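Local coordinates for cellulose-binding protein (Saccharophagus degradans, PDB 2X32), which binds a long polyisoprenoid diphosphate inside a YceI-like beta-barrel domain and is implicated in plant cell wall breakdown, at residues L7-D12 / V86-V91; G115-Q120 / L139-A144; D69-T74 / E153-L158; L121-Q124 / R130-V133. All coordinates share one frame; numbering follows the deposited sequence.

Contact 1 (L7-D12 / V86-V91); sequences LAYSLD and VDLAAV. With OTP ((2E,6E,10E,14E,18E,22E,26E)-3,7,11,15,19,23,27,31-octamethyldotriaconta-2,6,10,14,18,22,26,30-octaenyl trihydrogen diphosphate), chain C.
With chi1 at -61°, Y9 keeps CG beside its own backbone N and sends its ring across to the helix that V91 and L88 belong to, while V91 has CG1 anti to its backbone N (chi1 175°), the setting that turns this methyl to the phenol. V91 CG1 comes within 3.3 Å of Y9 OH and 4.1 Å of Y9 CZ, meeting the ring obliquely as the two side chains slide past each other in opposite directions. L88 adds one methyl, CD2, which lies near the ring plane at an edge, 4.2 Å from Y9 CE2, and at a similar distance from A8 CB. The phenol's polar end is tied to the helix through a water: its oxygen is 2.9 Å from Y9 OH, in the ring plane, and the same water donates to L88 O at 2.8 Å. D87 N-caps this short helix, its OD1 accepting from A90 N at 3.1 Å from above the carboxylate plane. Just before the cap, V86 turns to the ligand, with V86 CG2 3.6 Å from OTP C2 at the hydrocarbon tail's end. A8 and Y9 both face I41 in a classic beta bulge, where the strand turns a corner. Helix 88-92 thus packs beside the start of strand 7-24, with I41 of strand 28-42 touching both Y9 and L88, and M100 of strand 99-109 touching V91.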
# COMPACT_ATOMS: atom_id res chain seq x y z
N LEU A 7 19.28 -5.89 7.82
CA LEU A 7 18.09 -5.11 8.12
C LEU A 7 18.28 -4.29 9.36
O LEU A 7 18.77 -4.78 10.40
CB LEU A 7 16.87 -6.00 8.37
CG LEU A 7 16.38 -6.73 7.16
CD1 LEU A 7 15.26 -7.70 7.63
CD2 LEU A 7 15.93 -5.82 6.05
N ALA A 8 17.96 -3.02 9.22
CA ALA A 8 17.86 -2.09 10.32
C ALA A 8 16.53 -2.22 11.02
O ALA A 8 16.41 -1.98 12.22
CB ALA A 8 18.10 -0.64 9.87
N TYR A 9 15.50 -2.53 10.21
CA TYR A 9 14.13 -2.72 10.70
C TYR A 9 13.44 -3.83 9.95
O TYR A 9 13.67 -4.04 8.77
CB TYR A 9 13.24 -1.47 10.60
CG TYR A 9 13.71 -0.28 11.38
CD1 TYR A 9 13.17 0.04 12.61
CD2 TYR A 9 14.71 0.55 10.86
CE1 TYR A 9 13.68 1.15 13.33
CE2 TYR A 9 15.19 1.59 11.55
CZ TYR A 9 14.67 1.91 12.75
OH TYR A 9 15.24 3.05 13.36
N SER A 10 12.50 -4.49 10.64
CA SER A 10 11.61 -5.45 10.01
C SER A 10 10.16 -5.01 10.17
O SER A 10 9.78 -4.46 11.21
CB SER A 10 11.79 -6.82 10.64
OG SER A 10 13.05 -7.38 10.33
N LEU A 11 9.35 -5.23 9.15
CA LEU A 11 7.91 -4.96 9.28
C LEU A 11 7.24 -5.91 10.29
O LEU A 11 7.40 -7.13 10.25
CB LEU A 11 7.17 -5.03 7.93
CG LEU A 11 5.72 -4.49 8.00
CD1 LEU A 11 5.70 -2.99 7.92
CD2 LEU A 11 4.85 -5.10 6.82
N ASP A 12 6.47 -5.32 11.22
CA ASP A 12 5.56 -6.07 12.08
C ASP A 12 4.30 -6.28 11.24
O ASP A 12 3.43 -5.45 11.17
CB ASP A 12 5.24 -5.24 13.33
CG ASP A 12 4.29 -5.95 14.32
OD1 ASP A 12 3.61 -6.94 13.93
OD2 ASP A 12 4.22 -5.51 15.48
N VAL A 86 15.40 5.86 2.62
CA VAL A 86 15.15 6.40 3.95
C VAL A 86 16.48 6.88 4.52
O VAL A 86 17.51 6.28 4.22
CB VAL A 86 14.57 5.26 4.84
CG1 VAL A 86 14.72 5.47 6.38
CG2 VAL A 86 13.13 5.08 4.37
N ASP A 87 16.43 7.96 5.29
CA ASP A 87 17.57 8.48 6.07
C ASP A 87 17.53 7.85 7.44
O ASP A 87 16.84 8.29 8.32
CB ASP A 87 17.43 9.99 6.16
CG ASP A 87 18.58 10.65 6.90
OD1 ASP A 87 19.38 9.96 7.58
OD2 ASP A 87 18.72 11.89 6.75
N LEU A 88 18.34 6.81 7.63
CA LEU A 88 18.32 6.09 8.89
C LEU A 88 18.76 6.97 10.07
O LEU A 88 18.31 6.74 11.19
CB LEU A 88 19.27 4.87 8.84
CG LEU A 88 18.80 3.72 7.91
CD1 LEU A 88 19.85 2.64 7.89
CD2 LEU A 88 17.55 3.16 8.40
N ALA A 89 19.67 7.91 9.84
CA ALA A 89 20.11 8.80 10.93
C ALA A 89 18.98 9.74 11.37
O ALA A 89 18.82 10.06 12.52
CB ALA A 89 21.34 9.59 10.58
N ALA A 90 18.14 10.18 10.42
CA ALA A 90 17.03 11.04 10.79
C ALA A 90 15.98 10.26 11.58
O ALA A 90 15.44 10.77 12.53
CB ALA A 90 16.40 11.59 9.51
N VAL A 91 15.77 8.99 11.21
CA VAL A 91 14.88 8.10 11.98
C VAL A 91 15.50 7.86 13.38
O VAL A 91 14.82 7.97 14.40
CB VAL A 91 14.66 6.77 11.26
CG1 VAL A 91 13.86 5.83 12.12
CG2 VAL A 91 14.00 7.01 9.89
O7 OTP C . -22.67 -3.79 -6.91
P2 OTP C . -22.42 -5.27 -6.96
O5 OTP C . -23.22 -5.97 -8.05
O6 OTP C . -22.45 -5.97 -5.63
O4 OTP C . -20.87 -5.37 -7.53
P1 OTP C . -19.57 -5.88 -6.71
O2 OTP C . -19.16 -4.70 -5.85
O3 OTP C . -19.65 -7.29 -6.18
O1 OTP C . -18.33 -5.90 -7.76
C40 OTP C . -17.84 -4.64 -8.23
C39 OTP C . -16.37 -4.44 -7.84
C37 OTP C . -15.90 -3.33 -7.31
C38 OTP C . -16.70 -2.08 -6.94
C36 OTP C . -14.41 -3.23 -7.00
C35 OTP C . -13.64 -2.32 -7.93
C34 OTP C . -12.17 -2.19 -7.49
C32 OTP C . -11.42 -1.10 -7.60
C33 OTP C . -11.96 0.20 -8.09
C31 OTP C . -9.99 -1.16 -7.03
C30 OTP C . -8.84 -0.84 -7.95
C29 OTP C . -7.51 -0.84 -7.22
C27 OTP C . -6.51 0.00 -7.48
C28 OTP C . -6.49 1.01 -8.62
C26 OTP C . -5.27 0.04 -6.60
C25 OTP C . -5.27 -0.85 -5.38
C24 OTP C . -4.23 -0.47 -4.31
C22 OTP C . -3.06 -1.07 -4.11
C23 OTP C . -2.58 -2.32 -4.80
C21 OTP C . -2.15 -0.49 -3.06
C20 OTP C . -0.88 0.18 -3.65
C19 OTP C . 0.08 0.72 -2.59
C17 OTP C . 0.25 2.00 -2.26
C18 OTP C . -0.33 3.18 -2.96
C16 OTP C . 1.11 2.32 -1.05
C15 OTP C . 2.29 3.18 -1.39
C14 OTP C . 3.31 3.19 -0.27
C12 OTP C . 4.07 4.26 0.07
C13 OTP C . 3.92 5.62 -0.61
C11 OTP C . 5.10 4.19 1.16
C10 OTP C . 5.15 2.97 1.99
C9 OTP C . 6.02 3.04 3.24
C7 OTP C . 7.23 2.47 3.41
C8 OTP C . 7.92 1.54 2.44
C6 OTP C . 7.96 2.74 4.70
C5 OTP C . 8.99 3.85 4.61
C4 OTP C . 9.77 4.03 5.89
C2 OTP C . 10.16 5.22 6.34
C3 OTP C . 9.97 6.56 5.73
C1 OTP C . 10.96 5.25 7.62
O HOH W 1 17.54 4.18 12.08

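Contact 2 (G115-Q120 / L139-A144); sequences GVIDTQ and LLIKAA. With OTP ((2E,6E,10E,14E,18E,22E,26E)-3,7,11,15,19,23,27,31-octamethyldotriaconta-2,6,10,14,18,22,26,30-octaenyl trihydrogen diphosphate), chain C.
The wall of the polyisoprenoid pocket is built here from the inward-facing side chains of a beta hairpin: I117, T119 and I141 line the pocket, and L139 packs against I117 and T119 beside it. L139 CD1 is shared: I117 CG2 approaches it to 3.8 Å and T119 OG1 to 3.9 Å, and both residues cross the leucine at about a right angle. Through its other branch I117 touches I141, CD1 to CD1 at 3.9 Å. The strand segments run antiparallel at 167°, but their axes stay 9.3 Å apart, too far for direct pairing, so at this level side chains alone bridge the splayed hairpin of strands 115-125 and 130-142. The ligand lies along this apolar bridge. I141 CD1 and I117 CD1 converge on the same methyl branch, with OTP C18 3.6 Å from I141 CD1. T119 has OG1 anti to its backbone N (chi1 -164°), which puts CG2 between the backbone N and the carbonyl carbon and presents that methyl to OTP C13 at 3.9 Å. Farther toward the diphosphate, A143 CB lies 3.8 Å from OTP C28. Y146 touches both I117 and I141, and F172 of strand 167-177 packs on L139.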
# COMPACT_ATOMS: atom_id res chain seq x y z
N GLY A 115 5.99 2.88 -11.09
CA GLY A 115 5.72 4.30 -11.09
C GLY A 115 6.20 4.92 -9.83
O GLY A 115 6.45 4.24 -8.85
N VAL A 116 6.37 6.22 -9.83
CA VAL A 116 6.82 6.92 -8.64
C VAL A 116 5.64 7.60 -7.97
O VAL A 116 4.82 8.25 -8.66
CB VAL A 116 7.87 7.96 -8.95
CG1 VAL A 116 8.23 8.74 -7.71
CG2 VAL A 116 9.10 7.30 -9.50
N ILE A 117 5.54 7.41 -6.66
CA ILE A 117 4.53 8.12 -5.82
C ILE A 117 5.28 9.16 -5.06
O ILE A 117 6.14 8.85 -4.23
CB ILE A 117 3.81 7.15 -4.88
CG1 ILE A 117 3.07 6.10 -5.69
CG2 ILE A 117 2.86 7.95 -3.88
CD1 ILE A 117 2.44 5.07 -4.81
N ASP A 118 5.03 10.43 -5.38
CA ASP A 118 5.60 11.55 -4.68
C ASP A 118 4.60 11.94 -3.59
O ASP A 118 3.50 12.42 -3.88
CB ASP A 118 5.82 12.73 -5.66
CG ASP A 118 6.93 12.45 -6.65
OD1 ASP A 118 8.07 12.17 -6.20
OD2 ASP A 118 6.66 12.52 -7.90
N THR A 119 4.94 11.64 -2.35
CA THR A 119 3.97 11.88 -1.26
C THR A 119 4.73 12.17 0.01
O THR A 119 5.97 12.11 0.08
CB THR A 119 3.03 10.70 -1.09
OG1 THR A 119 1.87 11.08 -0.31
CG2 THR A 119 3.74 9.52 -0.40
N GLN A 120 4.00 12.48 1.06
CA GLN A 120 4.60 12.81 2.33
C GLN A 120 4.16 11.75 3.35
O GLN A 120 2.96 11.40 3.42
CB GLN A 120 4.08 14.19 2.77
CG GLN A 120 4.79 14.73 3.90
CD GLN A 120 4.36 16.22 4.06
OE1 GLN A 120 3.19 16.47 4.42
NE2 GLN A 120 5.20 17.19 3.66
N LEU A 139 -4.15 9.76 0.03
CA LEU A 139 -3.23 9.31 -1.02
C LEU A 139 -4.09 8.64 -2.08
O LEU A 139 -4.78 7.68 -1.77
CB LEU A 139 -2.23 8.31 -0.45
CG LEU A 139 -1.24 7.64 -1.44
CD1 LEU A 139 -0.47 8.68 -2.30
CD2 LEU A 139 -0.25 6.73 -0.64
N LEU A 140 -4.11 9.16 -3.31
CA LEU A 140 -4.99 8.64 -4.34
C LEU A 140 -4.16 7.96 -5.40
O LEU A 140 -3.14 8.54 -5.85
CB LEU A 140 -5.77 9.80 -4.97
CG LEU A 140 -6.60 10.67 -4.03
CD1 LEU A 140 -6.98 11.98 -4.75
CD2 LEU A 140 -7.83 9.87 -3.48
N ILE A 141 -4.57 6.77 -5.81
CA ILE A 141 -3.95 6.03 -6.91
C ILE A 141 -4.92 6.05 -8.08
O ILE A 141 -6.15 5.86 -7.90
CB ILE A 141 -3.76 4.52 -6.53
CG1 ILE A 141 -2.68 4.36 -5.47
CG2 ILE A 141 -3.46 3.67 -7.80
CD1 ILE A 141 -1.29 4.81 -5.99
N LYS A 142 -4.40 6.26 -9.28
CA LYS A 142 -5.21 6.22 -10.49
C LYS A 142 -4.99 4.89 -11.19
O LYS A 142 -3.85 4.52 -11.48
CB LYS A 142 -4.80 7.39 -11.42
CG LYS A 142 -5.20 8.75 -10.83
CD LYS A 142 -5.10 9.91 -11.78
CE LYS A 142 -5.74 11.20 -11.13
NZ LYS A 142 -7.02 10.85 -10.36
N ALA A 143 -6.06 4.14 -11.41
CA ALA A 143 -5.90 2.81 -12.02
C ALA A 143 -5.16 2.83 -13.36
O ALA A 143 -4.41 1.91 -13.65
CB ALA A 143 -7.28 2.17 -12.20
N ALA A 144 -5.37 3.89 -14.14
CA ALA A 144 -4.75 4.00 -15.43
C ALA A 144 -3.23 4.10 -15.36
O ALA A 144 -2.52 3.64 -16.29
CB ALA A 144 -5.34 5.12 -16.21
O7 OTP C . -22.67 -3.79 -6.91
P2 OTP C . -22.42 -5.27 -6.96
O5 OTP C . -23.22 -5.97 -8.05
O6 OTP C . -22.45 -5.97 -5.63
O4 OTP C . -20.87 -5.37 -7.53
P1 OTP C . -19.57 -5.88 -6.71
O2 OTP C . -19.16 -4.70 -5.85
O3 OTP C . -19.65 -7.29 -6.18
O1 OTP C . -18.33 -5.90 -7.76
C40 OTP C . -17.84 -4.64 -8.23
C39 OTP C . -16.37 -4.44 -7.84
C37 OTP C . -15.90 -3.33 -7.31
C38 OTP C . -16.70 -2.08 -6.94
C36 OTP C . -14.41 -3.23 -7.00
C35 OTP C . -13.64 -2.32 -7.93
C34 OTP C . -12.17 -2.19 -7.49
C32 OTP C . -11.42 -1.10 -7.60
C33 OTP C . -11.96 0.20 -8.09
C31 OTP C . -9.99 -1.16 -7.03
C30 OTP C . -8.84 -0.84 -7.95
C29 OTP C . -7.51 -0.84 -7.22
C27 OTP C . -6.51 0.00 -7.48
C28 OTP C . -6.49 1.01 -8.62
C26 OTP C . -5.27 0.04 -6.60
C25 OTP C . -5.27 -0.85 -5.38
C24 OTP C . -4.23 -0.47 -4.31
C22 OTP C . -3.06 -1.07 -4.11
C23 OTP C . -2.58 -2.32 -4.80
C21 OTP C . -2.15 -0.49 -3.06
C20 OTP C . -0.88 0.18 -3.65
C19 OTP C . 0.08 0.72 -2.59
C17 OTP C . 0.25 2.00 -2.26
C18 OTP C . -0.33 3.18 -2.96
C16 OTP C . 1.11 2.32 -1.05
C15 OTP C . 2.29 3.18 -1.39
C14 OTP C . 3.31 3.19 -0.27
C12 OTP C . 4.07 4.26 0.07
C13 OTP C . 3.92 5.62 -0.61
C11 OTP C . 5.10 4.19 1.16
C10 OTP C . 5.15 2.97 1.99
C9 OTP C . 6.02 3.04 3.24
C7 OTP C . 7.23 2.47 3.41
C8 OTP C . 7.92 1.54 2.44
C6 OTP C . 7.96 2.74 4.70
C5 OTP C . 8.99 3.85 4.61
C4 OTP C . 9.77 4.03 5.89
C2 OTP C . 10.16 5.22 6.34
C3 OTP C . 9.97 6.56 5.73
C1 OTP C . 10.96 5.25 7.62

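Contact 3 (D69-T74 / E153-L158); sequences DYLFET and ETLRNL
T154 opens the contact from helix 149-158, turning its methyl to Y70 of helix 61-72: T154 CG2 lies 3.9 Å from Y70 CB and 4.1 Å from Y70 CG. The threonine has CG2 anti to its backbone N and OG1 beside it (chi1 -60°), a setting that gives the methyl to the tyrosine and lets the hydroxyl bond to A150 O, one turn back in its own helix. The two side chains cross at about a right angle, and the methyl meets the ring obliquely. One face of that ring is already taken from its own helix, D69 CB standing 3.8 Å above the plane over the centre. Next in sequence, L155 points its branch to the buried side, where L155 CD1 packs on L71 CB at 4.2 Å. R156 takes no part in the packing on helix 61-72; in one of the two conformers of E153, its NE donates to E153 OE1 at 2.7 Å, and its NH1 bonds to L161 O. L158, a turn beyond T154, closes the row: L158 CD1 reaches Y70 CD2 at 4.2 Å, again obliquely. The contact is therefore a small apolar seam, more open to solvent at Y70 and L158 and buried at L71 and L155, both of which touch the bound polyisoprenoid. It joins the C-terminal end of helix 61-72 to helix 149-158, with L148, just ahead of the latter, packing on L71, and R66 of the former touching both L155 and L158.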
# COMPACT_ATOMS: atom_id res chain seq x y z
N ASP A 69 -8.15 -12.44 -10.08
CA ASP A 69 -8.06 -13.01 -11.41
C ASP A 69 -8.06 -11.98 -12.52
O ASP A 69 -7.29 -12.11 -13.48
CB ASP A 69 -9.21 -14.00 -11.62
CG ASP A 69 -9.11 -15.23 -10.69
OD1 ASP A 69 -8.02 -15.48 -10.11
OD2 ASP A 69 -10.15 -15.90 -10.55
N TYR A 70 -8.89 -10.97 -12.38
CA TYR A 70 -9.14 -10.06 -13.50
C TYR A 70 -8.67 -8.66 -13.28
O TYR A 70 -8.49 -7.94 -14.26
CB TYR A 70 -10.62 -10.03 -13.84
CG TYR A 70 -11.16 -11.40 -14.08
CD1 TYR A 70 -10.60 -12.26 -15.03
CD2 TYR A 70 -12.20 -11.83 -13.33
CE1 TYR A 70 -11.12 -13.55 -15.22
CE2 TYR A 70 -12.71 -13.07 -13.50
CZ TYR A 70 -12.18 -13.93 -14.41
OH TYR A 70 -12.82 -15.17 -14.52
N LEU A 71 -8.42 -8.25 -12.03
CA LEU A 71 -7.89 -6.92 -11.78
C LEU A 71 -6.36 -7.00 -11.61
O LEU A 71 -5.62 -6.53 -12.47
CB LEU A 71 -8.61 -6.24 -10.63
CG LEU A 71 -8.07 -4.88 -10.24
CD1 LEU A 71 -8.48 -3.86 -11.29
CD2 LEU A 71 -8.53 -4.55 -8.80
N PHE A 72 -5.90 -7.58 -10.50
CA PHE A 72 -4.52 -7.66 -10.22
C PHE A 72 -3.81 -8.68 -11.08
O PHE A 72 -2.60 -8.59 -11.32
CB PHE A 72 -4.29 -7.96 -8.75
CG PHE A 72 -4.86 -6.90 -7.85
CD1 PHE A 72 -4.51 -5.55 -8.05
CD2 PHE A 72 -5.67 -7.20 -6.80
CE1 PHE A 72 -5.02 -4.58 -7.26
CE2 PHE A 72 -6.21 -6.21 -6.01
CZ PHE A 72 -5.90 -4.93 -6.21
N GLU A 73 -4.56 -9.69 -11.54
CA GLU A 73 -4.00 -10.80 -12.38
C GLU A 73 -2.87 -11.49 -11.64
O GLU A 73 -1.75 -11.55 -12.11
CB GLU A 73 -3.55 -10.27 -13.74
CG GLU A 73 -4.66 -9.66 -14.51
CD GLU A 73 -4.21 -9.32 -15.91
OE1 GLU A 73 -3.60 -8.28 -16.12
OE2 GLU A 73 -4.47 -10.13 -16.84
N THR A 74 -3.20 -12.00 -10.44
CA THR A 74 -2.20 -12.51 -9.51
C THR A 74 -1.41 -13.75 -9.97
O THR A 74 -0.32 -14.00 -9.42
CB THR A 74 -2.78 -12.75 -8.12
OG1 THR A 74 -3.73 -13.80 -8.16
CG2 THR A 74 -3.39 -11.46 -7.52
N GLU A 153 -13.04 -2.39 -15.80
CA GLU A 153 -14.15 -2.52 -16.74
C GLU A 153 -14.69 -3.95 -16.74
O GLU A 153 -15.91 -4.14 -16.81
CB GLU A 153 -13.72 -2.09 -18.13
CG GLU A 153 -14.84 -2.14 -19.16
CD GLU A 153 -16.02 -1.25 -18.85
OE1 GLU A 153 -15.93 -0.40 -17.93
OE2 GLU A 153 -17.05 -1.39 -19.56
N THR A 154 -13.81 -4.93 -16.62
CA THR A 154 -14.26 -6.33 -16.48
C THR A 154 -15.11 -6.50 -15.25
O THR A 154 -16.25 -7.02 -15.32
CB THR A 154 -13.05 -7.31 -16.44
OG1 THR A 154 -12.37 -7.14 -17.69
CG2 THR A 154 -13.47 -8.77 -16.26
N LEU A 155 -14.65 -5.97 -14.11
CA LEU A 155 -15.44 -6.05 -12.87
C LEU A 155 -16.78 -5.33 -13.04
O LEU A 155 -17.80 -5.82 -12.57
CB LEU A 155 -14.69 -5.42 -11.71
CG LEU A 155 -13.40 -6.13 -11.26
CD1 LEU A 155 -12.72 -5.36 -10.13
CD2 LEU A 155 -13.69 -7.49 -10.85
N ARG A 156 -16.77 -4.19 -13.72
CA ARG A 156 -18.00 -3.40 -13.92
C ARG A 156 -19.00 -4.21 -14.72
O ARG A 156 -20.20 -4.29 -14.35
CB ARG A 156 -17.70 -2.05 -14.59
CG ARG A 156 -18.91 -1.17 -14.67
CD ARG A 156 -18.61 0.15 -15.34
NE ARG A 156 -18.37 0.02 -16.78
CZ ARG A 156 -19.34 -0.16 -17.68
NH1 ARG A 156 -20.61 -0.28 -17.31
NH2 ARG A 156 -19.04 -0.24 -18.96
N ASN A 157 -18.53 -4.76 -15.84
CA ASN A 157 -19.39 -5.48 -16.76
C ASN A 157 -19.90 -6.78 -16.12
O ASN A 157 -21.07 -7.16 -16.32
CB ASN A 157 -18.69 -5.73 -18.09
CG ASN A 157 -18.59 -4.48 -18.95
OD1 ASN A 157 -17.52 -4.15 -19.47
ND2 ASN A 157 -19.73 -3.82 -19.19
N LEU A 158 -19.08 -7.43 -15.28
CA LEU A 158 -19.49 -8.64 -14.60
C LEU A 158 -20.59 -8.39 -13.57
O LEU A 158 -21.44 -9.24 -13.34
CB LEU A 158 -18.33 -9.31 -13.90
CG LEU A 158 -17.40 -10.15 -14.75
CD1 LEU A 158 -16.18 -10.56 -13.98
CD2 LEU A 158 -18.15 -11.35 -15.35

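Contact 4 (L121-Q124 / R130-V133); sequences LNVQ and RIMV
Q124 and M132 face each other as a hydrogen-bonded antiparallel pair, and their backbones exchange two bonds: Q124 N donates to M132 O at 2.9 Å, and M132 N to Q124 O at 2.8 Å. Both are nearly straight, with N-H...O angles of 165° and 168°. The two side chains leave the sheet side by side, pointing the same way, each with CG anti to its backbone N. Q124 runs extended beyond CG, whereas the bend of M132 at chi3 (55°) carries its methyl toward the amide, with CE 3.2 Å from Q124 OE1. The other end of that amide is held from outside, Q124 NE2 donating to G97 O. Next along, V123 and V133 form a non-hydrogen-bonded pair, in which V133 CA makes a C-H...O contact of 3.3 Å with N122 O. This is the turn end of the beta hairpin of strands 115-125 and 130-142, where the strands lie close, their segment axes 4.8 Å apart. On the face opposite Q124 and M132, V133 CG1 packs on L121 CD1 at 4.0 Å, and L121, V123 and V133 all touch the bound polyisoprenoid. A water lies 2.8 Å from N122 OD1 and also within bonding distance of M132 O, linking the strands on the face of Q124 and M132. The amide of N122 is positioned by its ND2, which bonds to D99 of strand 99-109 and to Q136. Beside the turn, R130 forms a salt bridge with E177.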
# COMPACT_ATOMS: atom_id res chain seq x y z
N LEU A 121 5.14 11.24 4.07
CA LEU A 121 4.93 10.24 5.12
C LEU A 121 5.13 10.87 6.47
O LEU A 121 5.93 11.80 6.64
CB LEU A 121 5.85 9.04 4.98
CG LEU A 121 5.79 8.36 3.60
CD1 LEU A 121 6.79 7.15 3.56
CD2 LEU A 121 4.38 7.89 3.21
N ASN A 122 4.35 10.37 7.44
CA ASN A 122 4.51 10.68 8.82
C ASN A 122 5.26 9.51 9.47
O ASN A 122 4.86 8.36 9.32
CB ASN A 122 3.16 10.89 9.51
CG ASN A 122 3.33 11.39 10.91
OD1 ASN A 122 3.64 10.61 11.85
ND2 ASN A 122 3.18 12.74 11.10
N VAL A 123 6.39 9.83 10.10
CA VAL A 123 7.18 8.85 10.81
C VAL A 123 7.23 9.24 12.27
O VAL A 123 7.66 10.35 12.60
CB VAL A 123 8.60 8.76 10.25
CG1 VAL A 123 9.46 7.69 11.07
CG2 VAL A 123 8.58 8.47 8.73
N GLN A 124 6.79 8.36 13.14
CA GLN A 124 6.79 8.64 14.57
C GLN A 124 7.51 7.53 15.31
O GLN A 124 7.25 6.33 15.05
CB GLN A 124 5.37 8.79 15.10
CG GLN A 124 5.35 9.24 16.58
CD GLN A 124 3.94 9.38 17.16
OE1 GLN A 124 2.99 8.70 16.76
NE2 GLN A 124 3.84 10.24 18.14
N ARG A 130 10.93 0.81 17.92
CA ARG A 130 9.73 0.71 17.07
C ARG A 130 9.34 2.04 16.51
O ARG A 130 9.37 3.02 17.23
CB ARG A 130 8.56 0.14 17.89
CG ARG A 130 7.33 -0.22 17.12
CD ARG A 130 6.27 -0.79 18.10
NE ARG A 130 5.05 -1.26 17.48
CZ ARG A 130 4.90 -2.43 16.88
NH1 ARG A 130 5.89 -3.28 16.68
NH2 ARG A 130 3.72 -2.75 16.42
N ILE A 131 9.01 2.06 15.22
CA ILE A 131 8.52 3.25 14.58
C ILE A 131 7.22 2.95 13.84
O ILE A 131 6.93 1.79 13.49
CB ILE A 131 9.60 3.85 13.62
CG1 ILE A 131 9.79 2.92 12.43
CG2 ILE A 131 10.91 4.21 14.36
CD1 ILE A 131 10.76 3.46 11.38
N MET A 132 6.42 3.99 13.66
CA MET A 132 5.15 3.94 12.96
C MET A 132 5.21 4.89 11.75
O MET A 132 5.56 6.09 11.90
CB MET A 132 4.00 4.33 13.91
CG MET A 132 2.64 4.28 13.24
SD MET A 132 1.30 4.77 14.37
CE MET A 132 1.82 6.37 14.94
N VAL A 133 4.86 4.35 10.58
CA VAL A 133 4.90 5.09 9.33
C VAL A 133 3.54 5.07 8.67
O VAL A 133 2.95 4.02 8.48
CB VAL A 133 5.96 4.52 8.34
CG1 VAL A 133 6.10 5.40 7.10
CG2 VAL A 133 7.32 4.38 9.06
O HOH W 2 3.30 7.86 12.05

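From the N terminus, strand 7-24 meets the short helix 88-92 in contact 1, closing a loop that contains helix 61-72. Contact 3 begins on that helix, inside the loop, and ends on helix 149-158 well beyond it, so the two cross; they lie on opposite sides of the chain's centre, about 36 Å apart between centres. Contacts 2 and 4 come after contact 1 closes and are nested within the loop of contact 3, with contact 4 inside contact 2. These two share one hairpin, paired near its turn and splayed farther on. Contact 4 touches contact 1 through the D12-R130 salt bridge and through I131, which packs against Y9 and V91.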